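Side-chain contacts in alanine racemase, biosynthetic (Pseudomonas aeruginosa PAO1, PDB 6A2F), which is a two-subunit member of the alanine racemase family, each subunit pairing an N-terminal TIM-barrel domain with a strand-rich C-terminal domain: residues A136-W141 against L184-R189; R75-E80 against N155-F160; Q173-F178 against R189-S194; E107-A112 against P149-L154. All blocks are in the same frame, centred on the assembly; numbering follows the deposited sequence.

Interaction 1: residues A136-W141 against L184-R189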
loop_
_atom_site.group_PDB
_atom_site.type_symbol
_atom_site.label_atom_id
_atom_site.label_comp_id
_atom_site.label_asym_id
_atom_site.label_seq_id
_atom_site.Cartn_x
_atom_site.Cartn_y
_atom_site.Cartn_z
ATOM N N ALA A 136 -27.372 -25.119 -9.386
ATOM C CA ALA A 136 -28.698 -25.018 -10.025
ATOM C C ALA A 136 -28.845 -23.760 -10.892
ATOM O O ALA A 136 -29.316 -23.836 -12.027
ATOM C CB ALA A 136 -29.813 -25.098 -8.988
ATOM N N ALA A 137 -28.428 -22.615 -10.355
ATOM C CA ALA A 137 -28.508 -21.345 -11.069
ATOM C C ALA A 137 -27.613 -21.334 -12.310
ATOM O O ALA A 137 -27.999 -20.795 -13.352
ATOM C CB ALA A 137 -28.168 -20.185 -10.141
ATOM N N LEU A 138 -26.434 -21.944 -12.204
ATOM C CA LEU A 138 -25.513 -22.006 -13.335
ATOM C C LEU A 138 -26.086 -22.837 -14.478
ATOM O O LEU A 138 -25.957 -22.459 -15.648
ATOM C CB LEU A 138 -24.130 -22.519 -12.919
ATOM C CG LEU A 138 -22.996 -22.120 -13.876
ATOM C CD1 LEU A 138 -21.733 -21.789 -13.105
ATOM C CD2 LEU A 138 -22.724 -23.175 -14.943
ATOM N N ARG A 139 -26.726 -23.954 -14.145
ATOM C CA ARG A 139 -27.390 -24.785 -15.154
ATOM C C ARG A 139 -28.483 -23.971 -15.849
ATOM O O ARG A 139 -28.584 -23.985 -17.075
ATOM C CB ARG A 139 -27.958 -26.072 -14.537
ATOM C CG ARG A 139 -26.951 -26.837 -13.689
ATOM C CD ARG A 139 -27.451 -28.195 -13.226
ATOM N NE ARG A 139 -27.030 -29.236 -14.154
ATOM C CZ ARG A 139 -25.995 -30.046 -13.963
ATOM N NH1 ARG A 139 -25.262 -29.969 -12.862
ATOM N NH2 ARG A 139 -25.700 -30.947 -14.881
ATOM N N ALA A 140 -29.266 -23.238 -15.058
ATOM C CA ALA A 140 -30.313 -22.365 -15.588
ATOM C C ALA A 140 -29.756 -21.323 -16.560
ATOM O O ALA A 140 -30.301 -21.126 -17.651
ATOM C CB ALA A 140 -31.069 -21.690 -14.454
ATOM N N TRP A 141 -28.663 -20.670 -16.165
ATOM C CA TRP A 141 -28.016 -19.667 -17.012
ATOM C C TRP A 141 -27.363 -20.281 -18.247
ATOM O O TRP A 141 -27.331 -19.651 -19.307
ATOM C CB TRP A 141 -27.037 -18.809 -16.210
ATOM C CG TRP A 141 -27.745 -17.731 -15.473
ATOM C CD1 TRP A 141 -28.194 -17.776 -14.184
ATOM C CD2 TRP A 141 -28.137 -16.454 -15.989
ATOM N NE1 TRP A 141 -28.829 -16.602 -13.862
ATOM C CE2 TRP A 141 -28.809 -15.773 -14.952
ATOM C CE3 TRP A 141 -27.981 -15.819 -17.226
ATOM C CZ2 TRP A 141 -29.324 -14.483 -15.110
ATOM C CZ3 TRP A 141 -28.490 -14.536 -17.386
ATOM C CH2 TRP A 141 -29.156 -13.883 -16.331
ATOM N N LEU A 184 -22.503 -30.566 -19.093
ATOM C CA LEU A 184 -22.940 -29.425 -19.901
ATOM C C LEU A 184 -21.910 -29.050 -20.960
ATOM O O LEU A 184 -20.705 -29.199 -20.749
ATOM C CB LEU A 184 -23.215 -28.202 -19.019
ATOM C CG LEU A 184 -24.270 -28.282 -17.913
ATOM C CD1 LEU A 184 -24.139 -27.076 -16.990
ATOM C CD2 LEU A 184 -25.676 -28.387 -18.486
ATOM N N ASP A 185 -22.400 -28.540 -22.088
ATOM C CA ASP A 185 -21.550 -28.140 -23.205
ATOM C C ASP A 185 -20.821 -26.826 -22.916
ATOM O O ASP A 185 -21.417 -25.743 -22.945
ATOM C CB ASP A 185 -22.380 -28.029 -24.490
ATOM C CG ASP A 185 -21.525 -27.877 -25.748
ATOM O OD1 ASP A 185 -20.328 -27.512 -25.657
ATOM O OD2 ASP A 185 -22.067 -28.117 -26.848
ATOM N N PHE A 186 -19.526 -26.943 -22.639
ATOM C CA PHE A 186 -18.655 -25.799 -22.400
ATOM C C PHE A 186 -17.511 -25.791 -23.409
ATOM O O PHE A 186 -16.923 -26.834 -23.701
ATOM C CB PHE A 186 -18.073 -25.855 -20.985
ATOM C CG PHE A 186 -19.028 -25.431 -19.906
ATOM C CD1 PHE A 186 -19.537 -24.135 -19.872
ATOM C CD2 PHE A 186 -19.394 -26.318 -18.898
ATOM C CE1 PHE A 186 -20.407 -23.737 -18.864
ATOM C CE2 PHE A 186 -20.263 -25.925 -17.888
ATOM C CZ PHE A 186 -20.768 -24.631 -17.868
ATOM N N ASP A 187 -17.191 -24.611 -23.929
ATOM C CA ASP A 187 -16.078 -24.464 -24.860
ATOM C C ASP A 187 -14.741 -24.495 -24.132
ATOM O O ASP A 187 -13.775 -25.069 -24.630
ATOM C CB ASP A 187 -16.218 -23.171 -25.663
ATOM C CG ASP A 187 -17.434 -23.180 -26.560
ATOM O OD1 ASP A 187 -17.431 -23.941 -27.549
ATOM O OD2 ASP A 187 -18.394 -22.435 -26.278
ATOM N N GLN A 188 -14.695 -23.869 -22.957
ATOM C CA GLN A 188 -13.482 -23.805 -22.144
ATOM C C GLN A 188 -13.815 -23.961 -20.667
ATOM O O GLN A 188 -14.859 -23.501 -20.198
ATOM C CB GLN A 188 -12.729 -22.478 -22.345
ATOM C CG GLN A 188 -12.561 -22.002 -23.781
ATOM C CD GLN A 188 -11.488 -22.742 -24.569
ATOM O OE1 GLN A 188 -11.335 -22.512 -25.759
ATOM N NE2 GLN A 188 -10.743 -23.620 -23.915
ATOM N N ARG A 189 -12.912 -24.609 -19.940
ATOM C CA ARG A 189 -13.057 -24.785 -18.504
ATOM C C ARG A 189 -11.796 -24.278 -17.838
ATOM O O ARG A 189 -10.687 -24.569 -18.295
ATOM C CB ARG A 189 -13.285 -26.254 -18.142
ATOM C CG ARG A 189 -14.297 -26.983 -19.012
ATOM C CD ARG A 189 -14.257 -28.477 -18.739
ATOM N NE ARG A 189 -14.036 -29.242 -19.966
ATOM C CZ ARG A 189 -12.910 -29.888 -20.270
ATOM N NH1 ARG A 189 -11.870 -29.884 -19.437
ATOM N NH2 ARG A 189 -12.824 -30.551 -21.419
#
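Leu138 swings CG anti to its backbone N (chi1 -158°), whereas Phe186 holds CG anti to its own carbonyl carbon (chi1 -78°), and between them these torsions bring CD2 of the leucine to CZ of the ring at 3.8 Å. The methyl arrives in the plane of the ring, at its far edge, and the two side chains cross obliquely. With its edge taken by Leu138, the same ring also packs edge-to-face with His142, one turn further along the helix, and touches Leu156 of the neighbouring strand. A second, looser contact lies toward the surface. Leu184 puts its isobutyl group beside Arg139 and has more of its area buried here than any other residue: its CG is 4.3 Å from Arg139 NH2, met obliquely, and its CD1 is 4.3 Å from Arg139 CG, so the branched end touches the arginine chain both near its root and at its tip. What fixes the guanidinium is polar and comes from the chain just ahead of Leu184. NH2 forms a salt bridge with Asp183, and NH1 donates to the carbonyl O of Gly180. Apolar packing inside and ionic anchoring outside thus tie helix 135-145 to the loop that leads from helix 169-179 into strand 189-190, an outer-layer contact between successive beta-alpha units of a TIM barrel.

Interaction 2: residues R75-E80 against N155-F160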
loop_
_atom_site.group_PDB
_atom_site.type_symbol
_atom_site.label_atom_id
_atom_site.label_comp_id
_atom_site.label_asym_id
_atom_site.label_seq_id
_atom_site.Cartn_x
_atom_site.Cartn_y
_atom_site.Cartn_z
ATOM N N ARG A 75 -6.498 -12.545 -26.200
ATOM C CA ARG A 75 -7.629 -12.820 -25.325
ATOM C C ARG A 75 -7.426 -12.096 -23.983
ATOM O O ARG A 75 -6.394 -12.256 -23.332
ATOM C CB ARG A 75 -7.772 -14.331 -25.105
ATOM C CG ARG A 75 -9.086 -14.748 -24.464
ATOM C CD ARG A 75 -9.057 -16.190 -23.982
ATOM N NE ARG A 75 -9.283 -17.179 -25.046
ATOM C CZ ARG A 75 -10.445 -17.782 -25.291
ATOM N NH1 ARG A 75 -11.522 -17.491 -24.567
ATOM N NH2 ARG A 75 -10.534 -18.676 -26.266
ATOM N N ILE A 76 -8.401 -11.273 -23.604
ATOM C CA ILE A 76 -8.387 -10.593 -22.306
ATOM C C ILE A 76 -9.651 -10.947 -21.515
ATOM O O ILE A 76 -10.769 -10.652 -21.937
ATOM C CB ILE A 76 -8.251 -9.052 -22.432
ATOM C CG1 ILE A 76 -7.060 -8.662 -23.322
ATOM C CG2 ILE A 76 -8.110 -8.419 -21.052
ATOM C CD1 ILE A 76 -7.064 -7.216 -23.771
ATOM N N LEU A 77 -9.457 -11.585 -20.368
ATOM C CA LEU A 77 -10.552 -12.002 -19.503
ATOM C C LEU A 77 -10.769 -11.019 -18.356
ATOM O O LEU A 77 -9.840 -10.704 -17.625
ATOM C CB LEU A 77 -10.258 -13.393 -18.940
ATOM C CG LEU A 77 -11.170 -13.934 -17.838
ATOM C CD1 LEU A 77 -12.578 -14.142 -18.366
ATOM C CD2 LEU A 77 -10.600 -15.229 -17.281
ATOM N N LEU A 78 -11.999 -10.531 -18.221
ATOM C CA LEU A 78 -12.410 -9.791 -17.031
ATOM C C LEU A 78 -12.832 -10.808 -15.973
ATOM O O LEU A 78 -13.881 -11.441 -16.101
ATOM C CB LEU A 78 -13.584 -8.860 -17.339
ATOM C CG LEU A 78 -13.451 -7.699 -18.329
ATOM C CD1 LEU A 78 -14.836 -7.153 -18.660
ATOM C CD2 LEU A 78 -12.555 -6.596 -17.789
ATOM N N LEU A 79 -12.008 -10.970 -14.941
ATOM C CA LEU A 79 -12.233 -11.987 -13.910
ATOM C C LEU A 79 -13.535 -11.792 -13.130
ATOM O O LEU A 79 -14.187 -12.763 -12.762
ATOM C CB LEU A 79 -11.042 -12.062 -12.948
ATOM C CG LEU A 79 -9.730 -12.602 -13.527
ATOM C CD1 LEU A 79 -8.553 -12.255 -12.628
ATOM C CD2 LEU A 79 -9.800 -14.101 -13.778
ATOM N N GLU A 80 -13.900 -10.536 -12.885
ATOM C CA GLU A 80 -15.113 -10.215 -12.134
ATOM C C GLU A 80 -16.252 -9.775 -13.053
ATOM O O GLU A 80 -17.326 -9.404 -12.578
ATOM C CB GLU A 80 -14.833 -9.123 -11.096
ATOM C CG GLU A 80 -13.815 -9.511 -10.033
ATOM C CD GLU A 80 -13.370 -8.325 -9.193
ATOM O OE1 GLU A 80 -14.224 -7.463 -8.868
ATOM O OE2 GLU A 80 -12.163 -8.256 -8.855
ATOM N N ASN A 155 -18.396 -20.714 -21.382
ATOM C CA ASN A 155 -17.311 -21.333 -20.626
ATOM C C ASN A 155 -17.643 -21.495 -19.145
ATOM O O ASN A 155 -18.626 -20.928 -18.654
ATOM C CB ASN A 155 -16.024 -20.513 -20.790
ATOM C CG ASN A 155 -15.591 -20.382 -22.239
ATOM O OD1 ASN A 155 -15.901 -21.230 -23.075
ATOM N ND2 ASN A 155 -14.867 -19.315 -22.543
ATOM N N LEU A 156 -16.826 -22.278 -18.442
ATOM C CA LEU A 156 -16.990 -22.469 -17.004
ATOM C C LEU A 156 -15.735 -22.059 -16.234
ATOM O O LEU A 156 -14.613 -22.421 -16.610
ATOM C CB LEU A 156 -17.371 -23.920 -16.683
ATOM C CG LEU A 156 -17.592 -24.291 -15.208
ATOM C CD1 LEU A 156 -18.854 -23.651 -14.649
ATOM C CD2 LEU A 156 -17.623 -25.802 -15.015
ATOM N N ILE A 157 -15.938 -21.303 -15.155
ATOM C CA ILE A 157 -14.842 -20.857 -14.293
ATOM C C ILE A 157 -15.217 -20.965 -12.804
ATOM O O ILE A 157 -16.354 -20.680 -12.411
ATOM C CB ILE A 157 -14.331 -19.432 -14.673
ATOM C CG1 ILE A 157 -13.017 -19.103 -13.947
ATOM C CG2 ILE A 157 -15.396 -18.364 -14.426
ATOM C CD1 ILE A 157 -12.371 -17.796 -14.360
ATOM N N SER A 158 -14.258 -21.415 -11.997
ATOM C CA SER A 158 -14.376 -21.402 -10.546
ATOM C C SER A 158 -12.990 -21.221 -9.939
ATOM O O SER A 158 -11.981 -21.304 -10.644
ATOM C CB SER A 158 -15.037 -22.681 -10.032
ATOM O OG SER A 158 -15.650 -22.459 -8.776
ATOM N N HIS A 159 -12.942 -20.979 -8.635
ATOM C CA HIS A 159 -11.702 -20.600 -7.968
ATOM C C HIS A 159 -11.606 -21.253 -6.584
ATOM O O HIS A 159 -12.569 -21.218 -5.815
ATOM C CB HIS A 159 -11.630 -19.069 -7.865
ATOM C CG HIS A 159 -10.311 -18.545 -7.387
ATOM N ND1 HIS A 159 -9.193 -18.490 -8.192
ATOM C CD2 HIS A 159 -9.937 -18.033 -6.190
ATOM C CE1 HIS A 159 -8.186 -17.975 -7.509
ATOM N NE2 HIS A 159 -8.612 -17.689 -6.290
ATOM N N PHE A 160 -10.446 -21.847 -6.286
ATOM C CA PHE A 160 -10.198 -22.547 -5.016
ATOM C C PHE A 160 -10.018 -21.585 -3.851
ATOM O O PHE A 160 -9.529 -20.473 -4.037
ATOM C CB PHE A 160 -8.930 -23.400 -5.106
ATOM C CG PHE A 160 -9.086 -24.666 -5.900
ATOM C CD1 PHE A 160 -9.968 -25.664 -5.493
ATOM C CD2 PHE A 160 -8.310 -24.883 -7.037
ATOM C CE1 PHE A 160 -10.089 -26.842 -6.215
ATOM C CE2 PHE A 160 -8.427 -26.060 -7.762
ATOM C CZ PHE A 160 -9.317 -27.041 -7.351
#
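The guanidinium of Arg75 and the carboxamide of Asn155 meet obliquely, with NH1 of the arginine 4.3 Å from ND2 of the asparagine, and both of these atoms are donors. What joins them is an acceptor: OE1 of Glu153 takes a hydrogen bond from Asn155 ND2 and a salt bridge from Arg75 NH1, which also pairs with Asp97. Two donors and a carboxylate oxygen therefore hold the pair at its spacing. Further along the strands the contact turns apolar. Leu77, its CG anti to the backbone N (chi1 171°), and Ile157 meet through their terminal methyls, CD2 to CD1 at 4.3 Å. All four side chains point into the interior of the TIM barrel, where strands 75-78 and 151-157 face each other across the core and Trp121 of strand 118-123 touches Arg75, Leu77 and Asn155. The alternate residues turn outward: Ile76 and Leu78 pack on helix 61-70, and Leu156 on Phe178 of helix 169-179. Beyond the strand, His159 NE2 is hydrogen-bonded to Tyr254 OH of the second subunit.

Interaction 3: residues Q173-F178 against R189-S194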
loop_
_atom_site.group_PDB
_atom_site.type_symbol
_atom_site.label_atom_id
_atom_site.label_comp_id
_atom_site.label_asym_id
_atom_site.label_seq_id
_atom_site.Cartn_x
_atom_site.Cartn_y
_atom_site.Cartn_z
ATOM N N GLN A 173 -14.048 -30.918 -2.291
ATOM C CA GLN A 173 -15.433 -30.471 -2.441
ATOM C C GLN A 173 -15.601 -29.547 -3.643
ATOM O O GLN A 173 -16.564 -29.686 -4.397
ATOM C CB GLN A 173 -15.907 -29.725 -1.195
ATOM C CG GLN A 173 -16.345 -30.593 -0.035
ATOM C CD GLN A 173 -16.914 -29.765 1.105
ATOM O OE1 GLN A 173 -17.794 -28.921 0.901
ATOM N NE2 GLN A 173 -16.409 -29.998 2.313
ATOM N N GLN A 174 -14.670 -28.603 -3.799
ATOM C CA GLN A 174 -14.736 -27.602 -4.868
ATOM C C GLN A 174 -14.531 -28.239 -6.236
ATOM O O GLN A 174 -15.185 -27.863 -7.209
ATOM C CB GLN A 174 -13.710 -26.486 -4.638
ATOM C CG GLN A 174 -14.089 -25.515 -3.533
ATOM C CD GLN A 174 -13.196 -24.293 -3.492
ATOM O OE1 GLN A 174 -12.166 -24.282 -2.818
ATOM N NE2 GLN A 174 -13.594 -23.248 -4.209
ATOM N N LEU A 175 -13.630 -29.216 -6.286
ATOM C CA LEU A 175 -13.307 -29.943 -7.508
ATOM C C LEU A 175 -14.493 -30.810 -7.947
ATOM O O LEU A 175 -14.833 -30.853 -9.134
ATOM C CB LEU A 175 -12.038 -30.779 -7.286
ATOM C CG LEU A 175 -11.155 -31.362 -8.403
ATOM C CD1 LEU A 175 -11.117 -32.881 -8.337
ATOM C CD2 LEU A 175 -11.495 -30.878 -9.811
ATOM N N GLU A 176 -15.129 -31.471 -6.978
ATOM C CA GLU A 176 -16.311 -32.295 -7.233
ATOM C C GLU A 176 -17.494 -31.462 -7.710
ATOM O O GLU A 176 -18.236 -31.889 -8.598
ATOM C CB GLU A 176 -16.693 -33.109 -5.991
ATOM C CG GLU A 176 -15.890 -34.393 -5.823
ATOM C CD GLU A 176 -16.048 -35.022 -4.448
ATOM O OE1 GLU A 176 -17.085 -34.785 -3.780
ATOM O OE2 GLU A 176 -15.128 -35.760 -4.030
ATOM N N SER A 177 -17.659 -30.279 -7.119
ATOM C CA SER A 177 -18.686 -29.329 -7.539
ATOM C C SER A 177 -18.490 -28.924 -9.003
ATOM O O SER A 177 -19.433 -28.965 -9.794
ATOM C CB SER A 177 -18.668 -28.092 -6.638
ATOM O OG SER A 177 -19.544 -27.089 -7.126
ATOM N N PHE A 178 -17.258 -28.548 -9.344
ATOM C CA PHE A 178 -16.868 -28.181 -10.703
ATOM C C PHE A 178 -17.139 -29.325 -11.680
ATOM O O PHE A 178 -17.806 -29.124 -12.696
ATOM C CB PHE A 178 -15.383 -27.779 -10.733
ATOM C CG PHE A 178 -14.943 -27.118 -12.018
ATOM C CD1 PHE A 178 -14.604 -27.879 -13.137
ATOM C CD2 PHE A 178 -14.841 -25.732 -12.100
ATOM C CE1 PHE A 178 -14.193 -27.272 -14.315
ATOM C CE2 PHE A 178 -14.426 -25.119 -13.274
ATOM C CZ PHE A 178 -14.100 -25.890 -14.382
ATOM N N ARG A 189 -12.912 -24.609 -19.940
ATOM C CA ARG A 189 -13.057 -24.785 -18.504
ATOM C C ARG A 189 -11.796 -24.278 -17.838
ATOM O O ARG A 189 -10.687 -24.569 -18.295
ATOM C CB ARG A 189 -13.285 -26.254 -18.142
ATOM C CG ARG A 189 -14.297 -26.983 -19.012
ATOM C CD ARG A 189 -14.257 -28.477 -18.739
ATOM N NE ARG A 189 -14.036 -29.242 -19.966
ATOM C CZ ARG A 189 -12.910 -29.888 -20.270
ATOM N NH1 ARG A 189 -11.870 -29.884 -19.437
ATOM N NH2 ARG A 189 -12.824 -30.551 -21.419
ATOM N N SER A 190 -11.964 -23.502 -16.771
ATOM C CA SER A 190 -10.830 -22.944 -16.043
ATOM C C SER A 190 -11.073 -23.014 -14.545
ATOM O O SER A 190 -12.112 -22.556 -14.059
ATOM C CB SER A 190 -10.566 -21.504 -16.475
ATOM O OG SER A 190 -9.411 -20.995 -15.843
ATOM N N LEU A 191 -10.107 -23.583 -13.823
ATOM C CA LEU A 191 -10.231 -23.805 -12.379
ATOM C C LEU A 191 -8.947 -23.494 -11.594
ATOM O O LEU A 191 -9.009 -23.114 -10.424
ATOM C CB LEU A 191 -10.689 -25.246 -12.118
ATOM C CG LEU A 191 -10.844 -25.812 -10.698
ATOM C CD1 LEU A 191 -11.785 -24.983 -9.836
ATOM C CD2 LEU A 191 -11.323 -27.252 -10.785
ATOM N N ALA A 192 -7.795 -23.635 -12.250
ATOM C CA ALA A 192 -6.498 -23.617 -11.565
ATOM C C ALA A 192 -5.845 -22.240 -11.411
ATOM O O ALA A 192 -5.484 -21.598 -12.408
ATOM C CB ALA A 192 -5.534 -24.573 -12.260
ATOM N N ASN A 193 -5.684 -21.804 -10.159
ATOM C CA ASN A 193 -4.772 -20.697 -9.820
ATOM C C ASN A 193 -3.323 -21.223 -9.734
ATOM O O ASN A 193 -3.074 -22.392 -10.038
ATOM C CB ASN A 193 -5.202 -19.984 -8.524
ATOM C CG ASN A 193 -5.370 -20.934 -7.338
ATOM O OD1 ASN A 193 -4.960 -22.098 -7.378
ATOM N ND2 ASN A 193 -5.974 -20.429 -6.268
ATOM N N SER A 194 -2.380 -20.374 -9.322
ATOM C CA SER A 194 -0.965 -20.767 -9.241
ATOM C C SER A 194 -0.787 -22.017 -8.390
ATOM O O SER A 194 -0.142 -22.984 -8.810
ATOM C CB SER A 194 -0.106 -19.634 -8.678
ATOM O OG SER A 194 -0.095 -18.506 -9.535
#
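Phe178 and Leu191 are the tightly packed part of a contact within a beta-alpha-beta unit of the TIM barrel, formed by strand 151-157, helix 169-179 and strand 189-190. Leu191 lays CD2 over one face of the Phe178 ring in a CH-pi contact, 4.1 Å from the centroid and 20° off the normal, displaced toward the rim; CD1 of the same leucine is 3.9 Å from Phe178 CD2. The two side chains slide past each other in opposite directions. Leu175 meets the methyl that covers the ring, its CD2 lying 3.8 Å from Leu191 CD2 and its chain crossing at about a right angle, but is partly exposed. Looser still is the side of Arg189. Only its near end takes part, and a bend at chi3 (-125°) carries the guanidinium away, its plane 81° from that of the ring. Where the arginine starts, its CB sits in the plane of the Phe178 ring, at the edge, 3.9 Å from CZ; next to it, Ser190 O approaches Phe178 CE2 to 3.5 Å.

Interaction 4: residues E107-A112 against P149-L154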
loop_
_atom_site.group_PDB
_atom_site.type_symbol
_atom_site.label_atom_id
_atom_site.label_comp_id
_atom_site.label_asym_id
_atom_site.label_seq_id
_atom_site.Cartn_x
_atom_site.Cartn_y
_atom_site.Cartn_z
ATOM N N GLU A 107 -28.302 -10.395 -15.962
ATOM C CA GLU A 107 -29.411 -9.622 -16.500
ATOM C C GLU A 107 -28.894 -8.367 -17.219
ATOM O O GLU A 107 -29.453 -7.950 -18.239
ATOM C CB GLU A 107 -30.394 -9.267 -15.378
ATOM C CG GLU A 107 -31.863 -9.384 -15.760
ATOM C CD GLU A 107 -32.245 -10.760 -16.294
ATOM O OE1 GLU A 107 -32.339 -11.719 -15.496
ATOM O OE2 GLU A 107 -32.468 -10.877 -17.519
ATOM N N ALA A 108 -27.813 -7.783 -16.701
ATOM C CA ALA A 108 -27.195 -6.613 -17.325
ATOM C C ALA A 108 -26.589 -6.946 -18.695
ATOM O O ALA A 108 -26.680 -6.145 -19.633
ATOM C CB ALA A 108 -26.152 -5.997 -16.404
ATOM N N PHE A 109 -25.978 -8.127 -18.802
ATOM C CA PHE A 109 -25.432 -8.596 -20.072
ATOM C C PHE A 109 -26.536 -8.809 -21.108
ATOM O O PHE A 109 -26.434 -8.332 -22.238
ATOM C CB PHE A 109 -24.617 -9.880 -19.890
ATOM C CG PHE A 109 -24.321 -10.593 -21.182
ATOM C CD1 PHE A 109 -23.336 -10.118 -22.046
ATOM C CD2 PHE A 109 -25.042 -11.726 -21.546
ATOM C CE1 PHE A 109 -23.067 -10.766 -23.240
ATOM C CE2 PHE A 109 -24.776 -12.379 -22.740
ATOM C CZ PHE A 109 -23.786 -11.900 -23.587
ATOM N N LEU A 110 -27.583 -9.529 -20.711
ATOM C CA LEU A 110 -28.768 -9.726 -21.547
ATOM C C LEU A 110 -29.340 -8.403 -22.056
ATOM O O LEU A 110 -29.635 -8.268 -23.245
ATOM C CB LEU A 110 -29.840 -10.502 -20.769
ATOM C CG LEU A 110 -29.992 -12.027 -20.919
ATOM C CD1 LEU A 110 -28.682 -12.726 -21.235
ATOM C CD2 LEU A 110 -30.624 -12.635 -19.672
ATOM N N ALA A 111 -29.474 -7.425 -21.158
ATOM C CA ALA A 111 -30.055 -6.126 -21.504
ATOM C C ALA A 111 -29.153 -5.263 -22.396
ATOM O O ALA A 111 -29.643 -4.362 -23.084
ATOM C CB ALA A 111 -30.443 -5.361 -20.244
ATOM N N ALA A 112 -27.849 -5.541 -22.379
ATOM C CA ALA A 112 -26.861 -4.715 -23.082
ATOM C C ALA A 112 -27.060 -4.708 -24.591
ATOM O O ALA A 112 -26.858 -3.681 -25.229
ATOM C CB ALA A 112 -25.446 -5.161 -22.740
ATOM N N PRO A 149 -27.473 -15.150 -29.140
ATOM C CA PRO A 149 -26.753 -14.487 -30.233
ATOM C C PRO A 149 -25.562 -13.616 -29.805
ATOM O O PRO A 149 -24.667 -13.366 -30.615
ATOM C CB PRO A 149 -27.831 -13.617 -30.888
ATOM C CG PRO A 149 -28.885 -13.449 -29.843
ATOM C CD PRO A 149 -28.893 -14.750 -29.106
ATOM N N GLY A 150 -25.562 -13.148 -28.559
ATOM C CA GLY A 150 -24.467 -12.335 -28.034
ATOM C C GLY A 150 -23.354 -13.146 -27.386
ATOM O O GLY A 150 -22.392 -12.584 -26.866
ATOM N N VAL A 151 -23.481 -14.461 -27.408
ATOM C CA VAL A 151 -22.478 -15.318 -26.805
ATOM C C VAL A 151 -21.696 -16.061 -27.869
ATOM O O VAL A 151 -22.272 -16.704 -28.731
ATOM C CB VAL A 151 -23.114 -16.358 -25.866
ATOM C CG1 VAL A 151 -22.058 -17.308 -25.339
ATOM C CG2 VAL A 151 -23.858 -15.685 -24.728
ATOM N N ARG A 152 -20.377 -15.951 -27.828
ATOM C CA ARG A 152 -19.571 -16.661 -28.791
ATOM C C ARG A 152 -19.101 -17.968 -28.167
ATOM O O ARG A 152 -19.403 -19.042 -28.649
ATOM C CB ARG A 152 -18.382 -15.796 -29.187
ATOM C CG ARG A 152 -17.437 -16.434 -30.179
ATOM C CD ARG A 152 -16.226 -15.547 -30.388
ATOM N NE ARG A 152 -15.251 -16.164 -31.272
ATOM C CZ ARG A 152 -14.345 -17.046 -30.877
ATOM N NH1 ARG A 152 -13.502 -17.559 -31.750
ATOM N NH2 ARG A 152 -14.287 -17.415 -29.611
ATOM N N GLU A 153 -18.460 -17.871 -27.021
ATOM C CA GLU A 153 -17.979 -19.041 -26.326
ATOM C C GLU A 153 -18.683 -19.086 -25.005
ATOM O O GLU A 153 -18.782 -18.074 -24.335
ATOM C CB GLU A 153 -16.488 -18.919 -26.023
ATOM C CG GLU A 153 -15.532 -19.673 -26.924
ATOM C CD GLU A 153 -14.093 -19.537 -26.460
ATOM O OE1 GLU A 153 -13.868 -18.982 -25.380
ATOM O OE2 GLU A 153 -13.178 -19.979 -27.166
ATOM N N LEU A 154 -19.234 -20.233 -24.651
ATOM C CA LEU A 154 -19.807 -20.349 -23.316
ATOM C C LEU A 154 -18.888 -21.250 -22.494
ATOM O O LEU A 154 -18.618 -22.390 -22.876
ATOM C CB LEU A 154 -21.249 -20.864 -23.348
ATOM C CG LEU A 154 -22.029 -20.741 -22.028
ATOM C CD1 LEU A 154 -22.041 -19.311 -21.493
ATOM C CD2 LEU A 154 -23.452 -21.267 -22.176
#
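Gly150 has psi close to zero (phi -90°, psi 2°), Val151 is extended, and the chain then turns a corner at Arg152; this path sets the carbonyl O of Gly150 3.6 Å from CZ of Phe109. The oxygen lies in the plane of the phenyl ring, at its edge, so it faces the slightly positive hydrogen rim and not the pi cloud, an approach that is probably mildly favourable though no conventional hydrogen bond is involved. Phe109 reaches it with CG anti to the backbone N and beside the carbonyl carbon (chi1 166°), from a CB that already points toward 149-154. Val151 comes to the same end of the ring from another direction: its CG2 is 4.0 Å from both CZ and CE2 of Phe109, met obliquely, and the two side chains stand at about a right angle. In the TIM barrel, this is helix 103-112 reaching from the outer layer to the start of strand 151-157, two places along the sheet from strand 98-100. Val120 of the intervening strand 118-123 touches both Phe109 and Val151. Around the phenyl, Leu145 of helix 135-145 and Tyr88 of helix 87-93 add further packing. From the corner on, the polar groups find partners elsewhere: Arg152 NH2 bonds to Asn119 OD1 and makes only a long salt bridge, 3.7 Å, to OE2 of Glu153, whose OE1 pairs with Arg75.

Overall arrangement
Strand 151-157 of the TIM barrel runs through the group. Interactions 2 and 4 use it, while interactions 1 and 3, which share Arg189, reach it from the adjoining residues 184-194: in interaction 1, Gln188 O accepts from Leu156 N at 2.9 Å, and Asp187 N gives to Leu154 O at 2.8 Å. Interactions 2 and 3 are joined by Ser190 N to Leu156 O, 2.9 Å. Both approach the ligand site, with the side chains of Ile157 and Leu191 about 10 and 13 Å from a bound D-lysine; Ser194 OG bonds OP3 of the modified Lys34. The centres of interactions 1 and 4 lie about 28 and 29 Å from the chain centre, against 16 and 19 Å for 2 and 3.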